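Bacteriohemerythrin (Methylococcus capsulatus, PDB 4XPX) binds oxygen reversibly at a centre of two iron atoms and may store it or deliver it to oxygen-requiring enzymes. Local coordinates at residues V54-H57 against F58-E62; E100-Q103 against D104-R107; V114-P118 against K119-L123. All blocks are in the same frame, centred on the assembly; numbering follows the deposited sequence.

Interaction 1. Residues V54-H57 against F58-E62; sequences VVMH and FKSEE. With FE2 (Fe (II) ion), chain C; FE2 (Fe (II) ion), chain B.
V54 lays its CG1 methyl over one face of the F58 ring, a CH-pi contact one helical turn long inside helix 40-67 of the hemerythrin four-helix bundle. The methyl stands 3.8 Å from the ring centroid, displaced toward the rim, where V54 CG1 comes within 3.5 Å of F58 CZ. F58 sets its CG anti to its own carbonyl carbon (chi1 -69°), which lays the ring alongside the valine, and both point into the bundle; I24 of helix 15-34 touches the valine, and L83 and V84 of helix 73-95 touch the ring.

The next pair along the same face, H57 and E61, holds iron. The imidazole swings anti to the backbone nitrogen (chi1 167°) and binds the chain C iron through NE2, while E61, its chain extended, spans the two metals: OE2 goes to the chain C iron and OE1 to the chain B iron. Glutamate suits the bridge because each carboxylate oxygen can take one metal. Histidine suits its place because one ring nitrogen can bind metal while the other, ND1, is hydrogen-bonded to Q20, so that metal on one side and Q20 on the other fix the ring's rotation. The carboxylate plane is turned 70° from the ring, and OE2 also takes a hydrogen bond from Y124. H57 NE2 and E61 OE2 lie 2.9 Å apart because they share a metal.

On a more exposed side, M56 and S60 meet. S60 N bonds to M56 O, and S60 OG lies 3.0 Å from that same M56 O. The methionine chain bends at chi2 and chi3, and its sulfur, SD, ends 3.4 Å from S60 OG.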
ATOM      1  N   VAL A  54       3.082  -3.743  -2.881  1.00  7.14           N
ATOM      2  CA  VAL A  54       3.222  -2.592  -2.005  1.00  7.02           C
ATOM      3  C   VAL A  54       4.708  -2.332  -1.702  1.00  7.49           C
ATOM      4  O   VAL A  54       5.187  -1.165  -1.760  1.00  7.84           O
ATOM      5  CB  VAL A  54       2.413  -2.759  -0.749  1.00  7.88           C
ATOM      6  CG1 VAL A  54       2.737  -1.662   0.286  1.00  8.96           C
ATOM      7  CG2 VAL A  54       0.912  -2.692  -1.091  1.00  8.67           C
ATOM      8  N   VAL A  55       5.460  -3.359  -1.370  1.00  7.77           N
ATOM      9  CA  VAL A  55       6.891  -3.169  -1.083  1.00  8.80           C
ATOM     10  C   VAL A  55       7.596  -2.618  -2.295  1.00  8.65           C
ATOM     11  O   VAL A  55       8.471  -1.716  -2.135  1.00  9.55           O
ATOM     12  CB  VAL A  55       7.468  -4.469  -0.558  1.00 10.24           C
ATOM     13  CG1 VAL A  55       9.020  -4.462  -0.590  1.00 15.16           C
ATOM     14  CG2 VAL A  55       6.954  -4.856   0.760  1.00 12.35           C
ATOM     15  N   MET A  56       7.279  -3.090  -3.468  1.00  8.50           N
ATOM     16  CA  MET A  56       7.888  -2.575  -4.667  1.00 10.03           C
ATOM     17  C   MET A  56       7.522  -1.124  -4.902  1.00  7.50           C
ATOM     18  O   MET A  56       8.401  -0.283  -5.274  1.00  8.99           O
ATOM     19  CB  MET A  56       7.466  -3.446  -5.849  1.00 10.12           C
ATOM     20  CG  MET A  56       8.108  -3.074  -7.146  1.00 15.35           C
ATOM     21  SD  MET A  56       7.288  -1.675  -7.922  1.00 14.79           S
ATOM     22  CE  MET A  56       5.634  -2.252  -8.186  1.00 18.23           C
ATOM     23  N   HIS A  57       6.268  -0.746  -4.652  1.00  7.32           N
ATOM     24  CA  HIS A  57       5.830   0.623  -4.762  1.00  7.25           C
ATOM     25  C   HIS A  57       6.647   1.515  -3.806  1.00  7.00           C
ATOM     26  O   HIS A  57       7.099   2.636  -4.184  1.00  7.44           O
ATOM     27  CB  HIS A  57       4.347   0.698  -4.442  1.00  7.24           C
ATOM     28  CG  HIS A  57       3.869   2.116  -4.233  1.00  7.42           C
ATOM     29  ND1 HIS A  57       3.984   3.103  -5.184  1.00  7.50           N
ATOM     30  CD2 HIS A  57       3.340   2.726  -3.140  1.00  7.11           C
ATOM     31  CE1 HIS A  57       3.525   4.253  -4.661  1.00  7.65           C
ATOM     32  NE2 HIS A  57       3.135   4.055  -3.418  1.00  7.85           N
ATOM     33  N   PHE A  58       6.785   1.092  -2.571  1.00  7.65           N
ATOM     34  CA  PHE A  58       7.554   1.878  -1.605  1.00  7.52           C
ATOM     35  C   PHE A  58       8.958   2.068  -2.097  1.00  8.21           C
ATOM     36  O   PHE A  58       9.529   3.190  -1.967  1.00  8.65           O
ATOM     37  CB  PHE A  58       7.545   1.205  -0.236  1.00  8.19           C
ATOM     38  CG  PHE A  58       6.177   1.225   0.466  1.00  7.91           C
ATOM     39  CD1 PHE A  58       6.050   0.443   1.611  1.00  8.78           C
ATOM     40  CD2 PHE A  58       5.134   2.011   0.057  1.00  8.28           C
ATOM     41  CE1 PHE A  58       4.867   0.452   2.336  1.00  9.18           C
ATOM     42  CE2 PHE A  58       3.975   1.973   0.813  1.00  8.91           C
ATOM     43  CZ  PHE A  58       3.837   1.249   1.936  1.00  9.14           C
ATOM     44  N   LYS A  59       9.591   1.046  -2.614  1.00  8.59           N
ATOM     45  CA  LYS A  59      10.958   1.151  -3.150  1.00  9.92           C
ATOM     46  C   LYS A  59      10.979   2.134  -4.281  1.00  9.59           C
ATOM     47  O   LYS A  59      11.983   2.883  -4.440  1.00 10.05           O
ATOM     48  CB  LYS A  59      11.463  -0.215  -3.541  1.00 10.61           C
ATOM     49  CG  LYS A  59      11.802  -1.116  -2.429  1.00 15.88           C
ATOM     50  CD  LYS A  59      12.247  -2.468  -3.031  1.00 22.74           C
ATOM     51  CE  LYS A  59      12.555  -3.475  -1.959  1.00 28.06           C
ATOM     52  NZ  LYS A  59      12.832  -4.681  -2.831  1.00 29.62           N
ATOM     53  N   SER A  60       9.973   2.128  -5.125  1.00  9.65           N
ATOM     54  CA  SER A  60       9.942   3.048  -6.240  1.00  9.50           C
ATOM     55  C   SER A  60       9.877   4.483  -5.785  1.00  8.25           C
ATOM     56  O   SER A  60      10.650   5.365  -6.279  1.00  9.39           O
ATOM     57  CB  SER A  60       8.736   2.760  -7.117  1.00  9.99           C
ATOM     58  OG  SER A  60       8.692   1.445  -7.672  1.00 11.97           O
ATOM     59  N   GLU A  61       8.983   4.784  -4.848  1.00  8.07           N
ATOM     60  CA  GLU A  61       8.891   6.130  -4.307  1.00  7.85           C
ATOM     61  C   GLU A  61      10.224   6.487  -3.611  1.00  7.98           C
ATOM     62  O   GLU A  61      10.711   7.655  -3.769  1.00  9.10           O
ATOM     63  CB  GLU A  61       7.797   6.250  -3.238  1.00  8.37           C
ATOM     64  CG  GLU A  61       6.381   6.245  -3.801  1.00  8.04           C
ATOM     65  CD  GLU A  61       5.354   6.538  -2.713  1.00  7.07           C
ATOM     66  OE1 GLU A  61       5.723   6.589  -1.556  1.00  7.97           O
ATOM     67  OE2 GLU A  61       4.153   6.731  -3.117  1.00  7.32           O
ATOM     68  N   GLU A  62      10.779   5.603  -2.842  1.00  8.64           N
ATOM     69  CA  GLU A  62      11.994   5.933  -2.063  1.00  9.16           C
ATOM     70  C   GLU A  62      13.141   6.207  -2.977  1.00  9.06           C
ATOM     71  O   GLU A  62      13.941   7.151  -2.699  1.00  9.66           O
ATOM     72  CB  GLU A  62      12.316   4.790  -1.107  1.00  9.43           C
ATOM     73  CG  GLU A  62      11.325   4.718   0.030  1.00  9.24           C
ATOM     74  CD  GLU A  62      11.316   3.399   0.772  1.00  9.95           C
ATOM     75  OE1 GLU A  62      12.377   2.661   0.744  1.00 13.87           O
ATOM     76  OE2 GLU A  62      10.321   3.057   1.472  1.00  9.88           O
TER
HETATM   77 FE   FE2 C 202       2.403   5.689  -2.225  1.00  7.98          FE
HETATM   78 FE   FE2 B 201       4.560   6.742   0.263  1.00  7.01          FE
HETATM   79  O   HOH W   1       3.198   5.091  -0.508  1.00 10.45           O
HETATM   80  O   HOH W   2       0.763   4.243  -0.982  1.00  4.72           O

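Interaction 2. Residues E100-Q103 against D104-R107; sequences EVNQ and DTTR
With chi1 at 60°, N102 holds its CG between its own backbone N and carbonyl carbon, while T105 turns OG1 back beside its backbone N (chi1 -44°); the two side chains cross at about a right angle and form a capping box at the start of helix 103-121. T105 OG1 accepts a nearly straight bond from N102 N at 3.0 Å. In return, N102 OD1 takes weak bonds from D104 N at 2.8 Å and from T105 N, amides of the first turn. Asparagine suits an N-cap because its short amide reaches such N-H groups, and threonine because its hydroxyl can accept from the preceding loop. V101 CG1 packs near T105 OG1, its side chain reaching L90 and F94 of helix 73-95.

R107 bends at chi3 to bring its guanidinium over the backbone carbonyl of Q103, which also accepts from R107 N. A salt bridge in the guanidinium plane joins R107 NH2 to D104 OD1 at 2.9 Å. A leucine here would probably leave the D104 carboxylate without its charged mate and take the guanidinium plane away from the Q103 carbonyl. Q103 O lies over the centre of one guanidinium face of R107, 3.4 Å above the plane.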
ATOM      1  N   GLU A 100      -5.852 -15.086  11.037  1.00 14.09           N
ATOM      2  CA  GLU A 100      -6.654 -15.106   9.841  1.00 14.19           C
ATOM      3  C   GLU A 100      -6.601 -13.742   9.186  1.00 13.25           C
ATOM      4  O   GLU A 100      -6.298 -12.740   9.866  1.00 15.69           O
ATOM      5  CB  GLU A 100      -8.102 -15.437  10.123  1.00 15.66           C
ATOM      6  CG  GLU A 100      -8.316 -16.836  10.738  1.00 19.62           C
ATOM      7  CD  GLU A 100      -7.656 -17.953   9.938  1.00 19.68           C
ATOM      8  OE1 GLU A 100      -7.357 -17.920   8.712  1.00 20.84           O
ATOM      9  OE2 GLU A 100      -7.269 -18.965  10.574  1.00 26.36           O
ATOM     10  N   VAL A 101      -6.828 -13.709   7.905  1.00 11.46           N
ATOM     11  CA  VAL A 101      -7.030 -12.474   7.178  1.00 10.11           C
ATOM     12  C   VAL A 101      -8.522 -12.342   6.938  1.00  9.60           C
ATOM     13  O   VAL A 101      -9.157 -13.290   6.449  1.00 13.02           O
ATOM     14  CB  VAL A 101      -6.191 -12.507   5.907  1.00 13.09           C
ATOM     15  CG1 VAL A 101      -6.637 -11.450   4.951  1.00 13.80           C
ATOM     16  CG2 VAL A 101      -4.680 -12.344   6.358  1.00 15.68           C
ATOM     17  N   ASN A 102      -9.079 -11.170   7.250  1.00  9.05           N
ATOM     18  CA  ASN A 102     -10.513 -10.929   7.099  1.00  8.55           C
ATOM     19  C   ASN A 102     -10.692  -9.495   6.644  1.00  7.49           C
ATOM     20  O   ASN A 102      -9.707  -8.805   6.311  1.00  8.28           O
ATOM     21  CB  ASN A 102     -11.219 -11.315   8.354  1.00  9.11           C
ATOM     22  CG  ASN A 102     -10.728 -10.535   9.520  1.00  8.89           C
ATOM     23  OD1 ASN A 102     -10.377  -9.346   9.417  1.00 10.22           O
ATOM     24  ND2 ASN A 102     -10.663 -11.174  10.704  1.00 11.04           N
ATOM     25  N   GLN A 103     -11.923  -9.040   6.559  1.00  8.22           N
ATOM     26  CA  GLN A 103     -12.181  -7.717   6.033  1.00  8.00           C
ATOM     27  C   GLN A 103     -11.696  -6.605   7.011  1.00  8.73           C
ATOM     28  O   GLN A 103     -11.624  -5.423   6.595  1.00  8.63           O
ATOM     29  CB  GLN A 103     -13.609  -7.488   5.623  1.00  8.30           C
ATOM     30  CG  GLN A 103     -13.946  -8.297   4.386  1.00  8.55           C
ATOM     31  CD  GLN A 103     -15.263  -7.928   3.735  1.00  8.46           C
ATOM     32  OE1 GLN A 103     -16.180  -7.384   4.405  1.00  8.91           O
ATOM     33  NE2 GLN A 103     -15.379  -8.201   2.456  1.00  9.19           N
ATOM     34  N   ASP A 104     -11.389  -6.940   8.293  1.00  8.45           N
ATOM     35  CA  ASP A 104     -10.695  -5.919   9.077  1.00  8.74           C
ATOM     36  C   ASP A 104      -9.270  -5.750   8.634  1.00  8.31           C
ATOM     37  O   ASP A 104      -8.716  -4.628   8.748  1.00  9.17           O
ATOM     38  CB  ASP A 104     -10.685  -6.292  10.557  1.00  9.73           C
ATOM     39  CG  ASP A 104     -12.007  -6.166  11.208  1.00 11.28           C
ATOM     40  OD1 ASP A 104     -13.038  -6.051  10.596  1.00 13.13           O
ATOM     41  OD2 ASP A 104     -11.958  -6.089  12.472  1.00 20.75           O
ATOM     42  N   THR A 105      -8.646  -6.793   8.082  1.00  8.41           N
ATOM     43  CA  THR A 105      -7.307  -6.653   7.587  1.00  8.83           C
ATOM     44  C   THR A 105      -7.277  -5.690   6.410  1.00  8.24           C
ATOM     45  O   THR A 105      -6.436  -4.765   6.318  1.00  8.53           O
ATOM     46  CB  THR A 105      -6.762  -8.028   7.083  1.00  9.81           C
ATOM     47  OG1 THR A 105      -7.109  -9.063   8.020  1.00 11.05           O
ATOM     48  CG2 THR A 105      -5.278  -7.905   6.799  1.00 12.58           C
ATOM     49  N   THR A 106      -8.204  -5.901   5.445  1.00  8.65           N
ATOM     50  CA  THR A 106      -8.264  -5.011   4.270  1.00  8.23           C
ATOM     51  C   THR A 106      -8.739  -3.644   4.627  1.00  7.39           C
ATOM     52  O   THR A 106      -8.201  -2.663   4.046  1.00  7.87           O
ATOM     53  CB  THR A 106      -9.094  -5.671   3.189  1.00  8.04           C
ATOM     54  OG1 THR A 106     -10.266  -6.189   3.755  1.00  9.42           O
ATOM     55  CG2 THR A 106      -8.310  -6.765   2.498  1.00 11.75           C
ATOM     56  N   ARG A 107      -9.664  -3.475   5.585  1.00  7.35           N
ATOM     57  CA  ARG A 107      -9.984  -2.100   6.010  1.00  7.96           C
ATOM     58  C   ARG A 107      -8.823  -1.426   6.677  1.00  7.35           C
ATOM     59  O   ARG A 107      -8.684  -0.180   6.527  1.00  8.10           O
ATOM     60  CB  ARG A 107     -11.216  -2.069   6.891  1.00  8.22           C
ATOM     61  CG  ARG A 107     -12.524  -2.183   6.164  1.00  8.94           C
ATOM     62  CD  ARG A 107     -13.708  -1.949   7.067  1.00  9.70           C
ATOM     63  NE  ARG A 107     -13.885  -3.062   7.980  1.00 10.33           N
ATOM     64  CZ  ARG A 107     -14.755  -4.105   7.662  1.00  9.59           C
ATOM     65  NH1 ARG A 107     -15.450  -4.106   6.648  1.00 11.34           N
ATOM     66  NH2 ARG A 107     -14.807  -5.125   8.496  1.00 10.99           N
TER

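Interaction 3. Residues V114-P118 against K119-L123. With FE2 (Fe (II) ion), chain B; FE2 (Fe (II) ion), chain C.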
ATOM      1  N   VAL A 114      -5.508   5.550   2.668  1.00  8.02           N
ATOM      2  CA  VAL A 114      -6.299   6.751   2.501  1.00  8.55           C
ATOM      3  C   VAL A 114      -5.745   7.901   3.345  1.00  8.64           C
ATOM      4  O   VAL A 114      -6.046   9.065   3.040  1.00  9.63           O
ATOM      5  CB  VAL A 114      -7.776   6.541   2.632  1.00 10.38           C
ATOM      6  CG1 VAL A 114      -8.245   5.485   1.564  1.00 10.84           C
ATOM      7  CG2 VAL A 114      -8.173   6.334   3.858  1.00 12.21           C
ATOM      8  N   ASN A 115      -5.024   7.568   4.463  1.00  8.00           N
ATOM      9  CA  ASN A 115      -4.293   8.621   5.150  1.00  7.93           C
ATOM     10  C   ASN A 115      -2.949   8.916   4.492  1.00  7.66           C
ATOM     11  O   ASN A 115      -2.489  10.058   4.502  1.00  8.87           O
ATOM     12  CB  ASN A 115      -4.090   8.256   6.622  1.00 20.00           C
ATOM     13  CG  ASN A 115      -5.376   8.321   7.422  1.00 20.00           C
ATOM     14  OD1 ASN A 115      -5.856   9.402   7.763  1.00 20.00           O
ATOM     15  ND2 ASN A 115      -5.943   7.159   7.725  1.00 20.00           N
ATOM     16  N   HIS A 116      -2.175   7.887   4.165  1.00  6.91           N
ATOM     17  CA  HIS A 116      -0.816   8.122   3.707  1.00  7.29           C
ATOM     18  C   HIS A 116      -0.767   8.850   2.366  1.00  7.23           C
ATOM     19  O   HIS A 116       0.083   9.721   2.168  1.00  7.54           O
ATOM     20  CB  HIS A 116      -0.131   6.741   3.486  1.00  7.18           C
ATOM     21  CG  HIS A 116       1.310   6.829   3.078  1.00  7.29           C
ATOM     22  ND1 HIS A 116       2.349   7.007   3.971  1.00  7.45           N
ATOM     23  CD2 HIS A 116       1.861   6.764   1.847  1.00  7.58           C
ATOM     24  CE1 HIS A 116       3.486   7.015   3.278  1.00  7.37           C
ATOM     25  NE2 HIS A 116       3.260   6.865   1.989  1.00  7.42           N
ATOM     26  N   ILE A 117      -1.617   8.478   1.419  1.00  7.01           N
ATOM     27  CA  ILE A 117      -1.482   9.058   0.100  1.00  7.34           C
ATOM     28  C   ILE A 117      -1.720  10.577   0.130  1.00  7.56           C
ATOM     29  O   ILE A 117      -0.907  11.347  -0.353  1.00  8.16           O
ATOM     30  CB  ILE A 117      -2.292   8.307  -0.953  1.00  7.30           C
ATOM     31  CG1 ILE A 117      -1.734   6.905  -1.134  1.00  8.22           C
ATOM     32  CG2 ILE A 117      -2.278   9.099  -2.274  1.00  9.10           C
ATOM     33  CD1 ILE A 117      -2.661   5.969  -1.881  1.00  8.70           C
ATOM     34  N   PRO A 118      -2.801  11.071   0.756  1.00  8.45           N
ATOM     35  CA  PRO A 118      -3.034  12.538   0.744  1.00  9.50           C
ATOM     36  C   PRO A 118      -2.082  13.258   1.669  1.00  9.22           C
ATOM     37  O   PRO A 118      -1.750  14.426   1.363  1.00 11.40           O
ATOM     38  CB  PRO A 118      -4.459  12.682   1.258  1.00 10.50           C
ATOM     39  CG  PRO A 118      -5.101  11.357   1.028  1.00 11.09           C
ATOM     40  CD  PRO A 118      -4.026  10.389   1.232  1.00  8.59           C
ATOM     41  N   LYS A 119      -1.695  12.683   2.809  1.00  9.40           N
ATOM     42  CA  LYS A 119      -0.963  13.435   3.823  1.00  9.47           C
ATOM     43  C   LYS A 119       0.538  13.282   3.723  1.00  9.30           C
ATOM     44  O   LYS A 119       1.292  14.068   4.387  1.00 10.43           O
ATOM     45  CB  LYS A 119      -1.430  13.102   5.257  1.00 10.77           C
ATOM     46  CG  LYS A 119      -2.864  13.362   5.452  1.00 13.62           C
ATOM     47  CD  LYS A 119      -3.513  13.293   6.694  1.00 24.33           C
ATOM     48  CE  LYS A 119      -5.010  13.597   6.405  1.00 36.58           C
ATOM     49  NZ  LYS A 119      -5.880  12.364   6.312  1.00 38.26           N
ATOM     50  N   VAL A 120       0.985  12.242   3.003  1.00  8.63           N
ATOM     51  CA  VAL A 120       2.410  11.954   2.933  1.00  8.16           C
ATOM     52  C   VAL A 120       2.840  11.940   1.472  1.00  7.17           C
ATOM     53  O   VAL A 120       3.738  12.686   1.079  1.00  9.01           O
ATOM     54  CB  VAL A 120       2.774  10.613   3.670  1.00  8.15           C
ATOM     55  CG1 VAL A 120       4.291  10.459   3.714  1.00  9.46           C
ATOM     56  CG2 VAL A 120       2.178  10.598   5.059  1.00 10.30           C
ATOM     57  N   ASP A 121       2.216  11.130   0.611  1.00  7.30           N
ATOM     58  CA  ASP A 121       2.635  11.080  -0.777  1.00  7.38           C
ATOM     59  C   ASP A 121       2.392  12.375  -1.514  1.00  7.47           C
ATOM     60  O   ASP A 121       3.231  12.797  -2.329  1.00  8.22           O
ATOM     61  CB  ASP A 121       1.965   9.921  -1.549  1.00  7.38           C
ATOM     62  CG  ASP A 121       2.467   8.553  -1.169  1.00  7.10           C
ATOM     63  OD1 ASP A 121       3.525   8.447  -0.508  1.00  7.15           O
ATOM     64  OD2 ASP A 121       1.761   7.587  -1.570  1.00  7.88           O
ATOM     65  N   LYS A 122       1.257  13.039  -1.330  1.00  8.31           N
ATOM     66  CA  LYS A 122       1.030  14.242  -2.089  1.00  8.87           C
ATOM     67  C   LYS A 122       2.150  15.227  -1.881  1.00  8.71           C
ATOM     68  O   LYS A 122       2.401  16.119  -2.772  1.00 10.20           O
ATOM     69  CB  LYS A 122      -0.323  14.891  -1.775  1.00 10.10           C
ATOM     70  CG  LYS A 122      -1.483  14.200  -2.457  1.00 11.08           C
ATOM     71  CD  LYS A 122      -2.798  15.002  -2.140  1.00 11.64           C
ATOM     72  CE  LYS A 122      -3.999  14.281  -2.707  1.00 14.93           C
ATOM     73  NZ  LYS A 122      -5.147  15.264  -2.716  1.00 17.25           N
ATOM     74  N   LEU A 123       2.770  15.248  -0.729  1.00  9.37           N
ATOM     75  CA  LEU A 123       3.809  16.243  -0.422  1.00  9.64           C
ATOM     76  C   LEU A 123       5.007  16.101  -1.338  1.00  9.38           C
ATOM     77  O   LEU A 123       5.766  17.121  -1.498  1.00 10.07           O
ATOM     78  CB  LEU A 123       4.273  16.127   1.009  1.00 10.57           C
ATOM     79  CG  LEU A 123       3.163  16.384   2.021  1.00 12.65           C
ATOM     80  CD1 LEU A 123       3.696  16.297   3.452  1.00 15.34           C
ATOM     81  CD2 LEU A 123       2.448  17.682   1.846  1.00 18.30           C
TER
HETATM   82 FE   FE2 B 201       4.560   6.742   0.263  1.00  7.01          FE
HETATM   83 FE   FE2 C 202       2.403   5.689  -2.225  1.00  7.98          FE
HETATM   84  O   HOH W   1       3.198   5.091  -0.508  1.00 10.45           O
HETATM   85  O   HOH W   2       0.763   4.243  -0.982  1.00  4.72           O
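N115 and K119 run side by side, one helical turn apart, and K119 NZ gives N115 OD1 a weak bond at 3.3 Å; the lysine bends at chi4 to bring its ammonium there, while the other end of the amide, ND2, is bonded to the carbonyl of D111. Amide and lysine are both at home on this exposed face.

H116 turns the other way, its CG anti to the backbone N (chi1 -177°), and binds the chain B iron through NE2 at 2.2 Å. V120 CB sits over one face of the imidazole, 3.8 Å from its centroid, and V120 CG1 reaches H116 CE1, a branched apolar cover for a metal-binding ring that also stacks with W112. D121 meets the histidine with its carboxylate plane perpendicular to the ring. It bridges the metals of the hemerythrin di-iron site, OD1 to the chain B iron and OD2 to the chain C iron, with E61 as the other bridging carboxylate.

At I117 the CG1 methylene lies 3.6 Å from D121 OD2, beside the bridge, and the side chain touches H21 and F25.

P118 has no N-H to give, and the helix kinks here. The turn beyond widens to pi type: H116 O accepts from both V120 N, at 2.8 Å, and D121 N, at 3.0 Å, and I117 O takes K122 N at 2.9 Å nearly in line with its C=O bond. K122 runs its extended aliphatic chain alongside the proline, K122 CD lying 3.7 Å from P118 O.

Overall arrangement
Each contact is local, closing no more than a turn or so of chain, and the three follow in series without nesting or crossing. Interaction 1 comes first, within helix 40-67. After helix 73-95 and the loop behind it, interaction 2 starts helix 103-121, on the opposite side of the chain's centre from interaction 1, their centres 22 Å apart. Interaction 3 lies toward the far end of that same helix, its centre 22 Å from that of interaction 2. Interactions 1 and 3, distant in sequence, meet at the metals: both hold the two irons and both waters. E61 OE2 and D121 OD2, 3.0 Å apart, share the chain C iron, so the metals tie helix 40-67 to helix 103-121.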